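Local coordinates for plasmodesmata-located protein 8 (Arabidopsis thaliana, PDB 6GRF), which probably modulates cell-to-cell trafficking as a membrane protein of plasmodesmata, with two cysteine-rich DUF26 domains on its extracellular side, at residues K117-L122 with Y203-Y208; T152-K157 with L174-C179. All blocks are in the same frame, centred on the assembly; numbering follows the deposited sequence.

Contact 1: K117-L122 with Y203-Y208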
loop_
_atom_site.group_PDB
_atom_site.type_symbol
_atom_site.label_atom_id
_atom_site.label_comp_id
_atom_site.label_asym_id
_atom_site.label_seq_id
_atom_site.Cartn_x
_atom_site.Cartn_y
_atom_site.Cartn_z
ATOM N N LYS A 117 -8.861 -0.410 11.176
ATOM C CA LYS A 117 -9.290 -1.797 11.384
ATOM C C LYS A 117 -8.309 -2.733 10.684
ATOM O O LYS A 117 -7.912 -2.474 9.549
ATOM C CB LYS A 117 -10.701 -2.048 10.845
ATOM C CG LYS A 117 -11.845 -1.387 11.609
ATOM C CD LYS A 117 -13.165 -1.499 10.858
ATOM C CE LYS A 117 -14.377 -1.098 11.672
ATOM N NZ LYS A 117 -14.398 0.360 11.934
ATOM N N PRO A 118 -7.924 -3.860 11.323
ATOM C CA PRO A 118 -7.025 -4.828 10.698
ATOM C C PRO A 118 -7.685 -5.435 9.453
ATOM O O PRO A 118 -8.902 -5.668 9.445
ATOM C CB PRO A 118 -6.765 -5.920 11.747
ATOM C CG PRO A 118 -7.684 -5.616 12.913
ATOM C CD PRO A 118 -8.368 -4.284 12.657
ATOM N N ASP A 119 -6.878 -5.647 8.414
ATOM C CA ASP A 119 -7.314 -6.227 7.158
ATOM C C ASP A 119 -6.083 -6.781 6.426
ATOM O O ASP A 119 -5.228 -6.021 5.923
ATOM C CB ASP A 119 -8.059 -5.196 6.313
ATOM C CG ASP A 119 -8.685 -5.773 5.058
ATOM O OD1 ASP A 119 -8.420 -6.957 4.772
ATOM O OD2 ASP A 119 -9.449 -5.045 4.395
ATOM N N THR A 120 -6.004 -8.111 6.354
ATOM C CA THR A 120 -4.846 -8.785 5.795
ATOM C C THR A 120 -5.183 -9.405 4.434
ATOM O O THR A 120 -4.440 -10.244 3.965
ATOM C CB THR A 120 -4.343 -9.863 6.761
ATOM O OG1 THR A 120 -5.332 -10.888 6.837
ATOM C CG2 THR A 120 -4.073 -9.335 8.151
ATOM N N SER A 121 -6.297 -9.009 3.806
ATOM C CA SER A 121 -6.666 -9.615 2.532
ATOM C C SER A 121 -5.609 -9.245 1.491
ATOM O O SER A 121 -5.026 -8.178 1.554
ATOM C CB SER A 121 -8.059 -9.246 2.078
ATOM O OG SER A 121 -8.411 -7.949 2.506
ATOM N N LEU A 122 -5.363 -10.172 0.562
ATOM C CA LEU A 122 -4.398 -10.003 -0.497
ATOM C C LEU A 122 -4.935 -9.022 -1.544
ATOM O O LEU A 122 -5.984 -9.237 -2.114
ATOM C CB LEU A 122 -4.127 -11.374 -1.127
ATOM C CG LEU A 122 -3.213 -11.359 -2.351
ATOM C CD1 LEU A 122 -1.885 -10.697 -2.017
ATOM C CD2 LEU A 122 -3.005 -12.773 -2.882
ATOM N N TYR A 203 1.243 -7.305 -1.474
ATOM C CA TYR A 203 0.552 -6.128 -0.985
ATOM C C TYR A 203 -0.786 -6.562 -0.388
ATOM O O TYR A 203 -1.612 -7.131 -1.086
ATOM C CB TYR A 203 0.329 -5.124 -2.111
ATOM C CG TYR A 203 1.594 -4.554 -2.690
ATOM C CD1 TYR A 203 2.092 -3.342 -2.252
ATOM C CD2 TYR A 203 2.288 -5.221 -3.682
ATOM C CE1 TYR A 203 3.257 -2.811 -2.775
ATOM C CE2 TYR A 203 3.456 -4.708 -4.213
ATOM C CZ TYR A 203 3.945 -3.504 -3.750
ATOM O OH TYR A 203 5.085 -2.987 -4.273
ATOM N N LEU A 204 -0.947 -6.327 0.914
ATOM C CA LEU A 204 -2.208 -6.535 1.589
ATOM C C LEU A 204 -2.891 -5.178 1.758
ATOM O O LEU A 204 -2.340 -4.156 1.387
ATOM C CB LEU A 204 -1.952 -7.208 2.939
ATOM C CG LEU A 204 -1.099 -8.474 2.882
ATOM C CD1 LEU A 204 -1.067 -9.146 4.240
ATOM C CD2 LEU A 204 -1.610 -9.432 1.815
ATOM N N ALA A 205 -4.102 -5.196 2.317
ATOM C CA ALA A 205 -4.912 -3.984 2.472
ATOM C C ALA A 205 -4.159 -2.901 3.261
ATOM O O ALA A 205 -4.256 -1.729 2.906
ATOM C CB ALA A 205 -6.227 -4.333 3.124
ATOM N N GLN A 206 -3.399 -3.281 4.299
ATOM C CA GLN A 206 -2.842 -2.294 5.252
ATOM C C GLN A 206 -1.304 -2.378 5.390
ATOM O O GLN A 206 -0.716 -1.674 6.230
ATOM C CB GLN A 206 -3.518 -2.491 6.607
ATOM C CG GLN A 206 -5.017 -2.197 6.604
ATOM C CD GLN A 206 -5.310 -0.754 6.940
ATOM O OE1 GLN A 206 -4.677 0.159 6.420
ATOM N NE2 GLN A 206 -6.258 -0.542 7.840
ATOM N N CYS A 207 -0.643 -3.197 4.564
ATOM C CA CYS A 207 0.820 -3.327 4.606
ATOM C C CYS A 207 1.313 -3.988 3.320
ATOM O O CYS A 207 0.508 -4.496 2.531
ATOM C CB CYS A 207 1.280 -4.137 5.812
ATOM S SG CYS A 207 0.721 -5.863 5.826
ATOM N N TYR A 208 2.633 -3.944 3.111
ATOM C CA TYR A 208 3.255 -4.743 2.069
ATOM C C TYR A 208 4.708 -5.081 2.434
ATOM O O TYR A 208 5.304 -4.507 3.333
ATOM C CB TYR A 208 3.180 -4.046 0.711
ATOM C CG TYR A 208 4.047 -2.827 0.531
ATOM C CD1 TYR A 208 3.565 -1.553 0.792
ATOM C CD2 TYR A 208 5.332 -2.932 0.030
ATOM C CE1 TYR A 208 4.343 -0.424 0.572
ATOM C CE2 TYR A 208 6.131 -1.819 -0.180
ATOM C CZ TYR A 208 5.634 -0.556 0.086
ATOM O OH TYR A 208 6.416 0.546 -0.129
#
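Leu204 spreads its isobutyl group against the backbone of Thr120 and Ser121, both of its methyls, CD1 and CD2, lying 3.6 Å from Thr120 O. Its CD2 also meets CD1 of Leu122, the two side chains crossing at about a right angle. Ser121 O takes a weak hydrogen bond from Ala205 N (3.2 Å) and a CA-H contact from Leu204, so one carbonyl serves the backbone at two successive residues. Gln206 reaches the other end of 117-122. Its chain bends at chi2 (-90°), swinging CD out of the plane of CA, CB and CG. Gln206 NE2 donates to Lys117 O at 3.1 Å, with that oxygen close to the amide plane and an N-H...O angle of 161°. NE2 also bonds Asp173 OD2, giving it two acceptors, which would limit rotation of the amide. Between these two grips, Asp119 lays CG of its carboxylate 3.4 Å from Ala205 CB, while its OD1 turns back to accept Ser121 N (3.1 Å), an Asx turn just ahead of strand 122-127. Leu122 and Leu204 form an antiparallel non-hydrogen-bonded pair where edge strand 122-127 joins strand 199-204. Helix 176-193 packs on Leu204 and Thr120 through Glu185, and its Cys182 is disulfide-bonded to Cys207 at the start of strand 207-213.

Contact 2: T152-K157 with L174-C179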
loop_
_atom_site.group_PDB
_atom_site.type_symbol
_atom_site.label_atom_id
_atom_site.label_comp_id
_atom_site.label_asym_id
_atom_site.label_seq_id
_atom_site.Cartn_x
_atom_site.Cartn_y
_atom_site.Cartn_z
ATOM N N THR A 152 8.801 -5.322 12.279
ATOM C CA THR A 152 8.356 -3.959 12.161
ATOM C C THR A 152 7.052 -3.765 12.953
ATOM O O THR A 152 6.169 -4.633 12.929
ATOM C CB THR A 152 8.220 -3.627 10.678
ATOM O OG1 THR A 152 9.489 -3.995 10.134
ATOM C CG2 THR A 152 7.867 -2.183 10.404
ATOM N N GLN A 153 6.983 -2.641 13.679
ATOM C CA GLN A 153 5.805 -2.230 14.480
ATOM C C GLN A 153 5.215 -0.921 13.935
ATOM O O GLN A 153 3.999 -0.736 13.933
ATOM C CB GLN A 153 6.201 -2.087 15.949
ATOM C CG GLN A 153 6.444 -3.418 16.640
ATOM C CD GLN A 153 6.917 -3.273 18.066
ATOM O OE1 GLN A 153 6.824 -2.220 18.686
ATOM N NE2 GLN A 153 7.447 -4.348 18.607
ATOM N N LEU A 154 6.086 -0.012 13.491
ATOM C CA LEU A 154 5.730 1.291 12.914
ATOM C C LEU A 154 6.567 1.507 11.655
ATOM O O LEU A 154 7.738 1.161 11.627
ATOM C CB LEU A 154 6.068 2.423 13.886
ATOM C CG LEU A 154 5.418 2.366 15.259
ATOM C CD1 LEU A 154 6.195 3.221 16.247
ATOM C CD2 LEU A 154 3.967 2.805 15.177
ATOM N N GLY A 155 5.965 2.140 10.654
ATOM C CA GLY A 155 6.686 2.647 9.501
ATOM C C GLY A 155 7.217 1.528 8.621
ATOM O O GLY A 155 6.462 0.652 8.207
ATOM N N TYR A 156 8.535 1.558 8.362
ATOM C CA TYR A 156 9.147 0.736 7.354
ATOM C C TYR A 156 10.383 0.071 7.966
ATOM O O TYR A 156 10.896 0.512 9.002
ATOM C CB TYR A 156 9.497 1.577 6.119
ATOM C CG TYR A 156 10.745 2.418 6.266
ATOM C CD1 TYR A 156 10.720 3.634 6.933
ATOM C CD2 TYR A 156 11.960 1.986 5.767
ATOM C CE1 TYR A 156 11.859 4.409 7.084
ATOM C CE2 TYR A 156 13.108 2.748 5.909
ATOM C CZ TYR A 156 13.061 3.957 6.575
ATOM O OH TYR A 156 14.194 4.703 6.722
ATOM N N LYS A 157 10.832 -0.994 7.299
ATOM C CA LYS A 157 12.109 -1.651 7.589
ATOM C C LYS A 157 12.775 -1.979 6.258
ATOM O O LYS A 157 12.109 -2.425 5.338
ATOM C CB LYS A 157 11.889 -2.907 8.437
ATOM C CG LYS A 157 13.145 -3.666 8.865
ATOM C CD LYS A 157 13.761 -3.124 10.137
ATOM C CE LYS A 157 14.901 -3.956 10.685
ATOM N NZ LYS A 157 16.044 -3.974 9.737
ATOM N N LEU A 174 -2.560 1.667 11.278
ATOM C CA LEU A 174 -2.502 0.434 12.073
ATOM C C LEU A 174 -1.796 0.675 13.409
ATOM O O LEU A 174 -0.816 1.382 13.481
ATOM C CB LEU A 174 -1.725 -0.629 11.289
ATOM C CG LEU A 174 -2.423 -1.269 10.094
ATOM C CD1 LEU A 174 -1.625 -2.478 9.632
ATOM C CD2 LEU A 174 -3.850 -1.679 10.429
ATOM N N SER A 175 -2.281 0.003 14.452
ATOM C CA SER A 175 -1.585 -0.100 15.711
ATOM C C SER A 175 -0.340 -0.963 15.514
ATOM O O SER A 175 -0.284 -1.735 14.561
ATOM C CB SER A 175 -2.479 -0.684 16.772
ATOM O OG SER A 175 -2.688 -2.072 16.548
ATOM N N PRO A 176 0.674 -0.865 16.408
ATOM C CA PRO A 176 1.840 -1.751 16.384
ATOM C C PRO A 176 1.525 -3.253 16.309
ATOM O O PRO A 176 2.133 -3.972 15.518
ATOM C CB PRO A 176 2.530 -1.459 17.724
ATOM C CG PRO A 176 2.172 -0.022 18.011
ATOM C CD PRO A 176 0.765 0.143 17.477
ATOM N N SER A 177 0.617 -3.720 17.166
ATOM C CA SER A 177 0.223 -5.123 17.207
ATOM C C SER A 177 -0.342 -5.543 15.844
ATOM O O SER A 177 -0.015 -6.619 15.321
ATOM C CB SER A 177 -0.778 -5.361 18.304
ATOM O OG SER A 177 -0.324 -4.795 19.523
ATOM N N ASP A 178 -1.193 -4.678 15.274
ATOM C CA ASP A 178 -1.861 -4.969 14.015
ATOM C C ASP A 178 -0.861 -4.913 12.851
ATOM O O ASP A 178 -0.988 -5.656 11.915
ATOM C CB ASP A 178 -3.061 -4.046 13.788
ATOM C CG ASP A 178 -4.288 -4.399 14.619
ATOM O OD1 ASP A 178 -4.411 -5.574 15.057
ATOM O OD2 ASP A 178 -5.135 -3.501 14.800
ATOM N N CYS A 179 0.108 -3.999 12.913
ATOM C CA CYS A 179 1.178 -3.924 11.928
ATOM C C CYS A 179 1.975 -5.239 11.913
ATOM O O CYS A 179 2.182 -5.810 10.846
ATOM C CB CYS A 179 2.085 -2.726 12.189
ATOM S SG CYS A 179 3.576 -2.710 11.160
HETATM O O HOH W 1 2.202 0.866 12.779
#
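Cys179 faces Gln153 from the first turn of a helix and brings its side chain up chiefly to a backbone carbonyl, with Thr152 CG2 a more distant neighbour of its sulfur. Cys179 SG is anti to the backbone N (chi1 171°), which carries the sulfur out from the helix to 3.4 Å from Gln153 O; Cys179 CB lies at 3.3 Å from the same oxygen, and Thr152 O approaches SG from the neighbouring peptide. Pro176, three residues earlier at the start of the same turn, presents its CA-H to Gln153 O, with CA 3.4 Å from that oxygen and a nearly straight angle at the hydrogen (162°). A water donates to Gln153 O at 2.7 Å and to Leu174 O at 3.1 Å, bridging the loop to a residue just ahead of the helix. No direct hydrogen bond joins the two segments; Gln153 O accepts from the water and the CA-H of Pro176, and CB and SG of Cys179 pack against it. Beside this, the Gln153 and Pro176 side chains touch through their CB atoms, 4.1 Å apart, while the rest of the glutamine extends beyond CG. Leu154 CD2 makes a looser apolar contact with Pro176 CG. The helix start is defined by Ser175, an N-cap whose OG accepts Asp178 N at 3.3 Å. Cys179 is disulfide-bonded to Cys170, at the end of strand 164-170. Gly155, on the way into edge strand 156-161, has a backbone bond to that same Cys170, so the loop lies between the end of the sheet and the N-terminal turn of helix 176-193.

Along the chain, contact 2 is nested inside the loop that contact 1 closes, and both belong to the second DUF26 domain. Their centres are about 12 Å apart. They meet directly where Gln206 CB packs on Leu174 CD1 at 3.6 Å and where Pro118 CG comes within 3.8 Å of Asp178 OD2. Contact 1 involves edge strand 122-127 and contact 2 the approach to the opposite edge, strand 156-161; helix 176-193 supplies one side of contact 2 and covers part of contact 1. Each contact thus has its own disulfide tying this helix to the sheet. The bound N-acetylglucosamine is remote, about 13 Å from the Lys117 side chain.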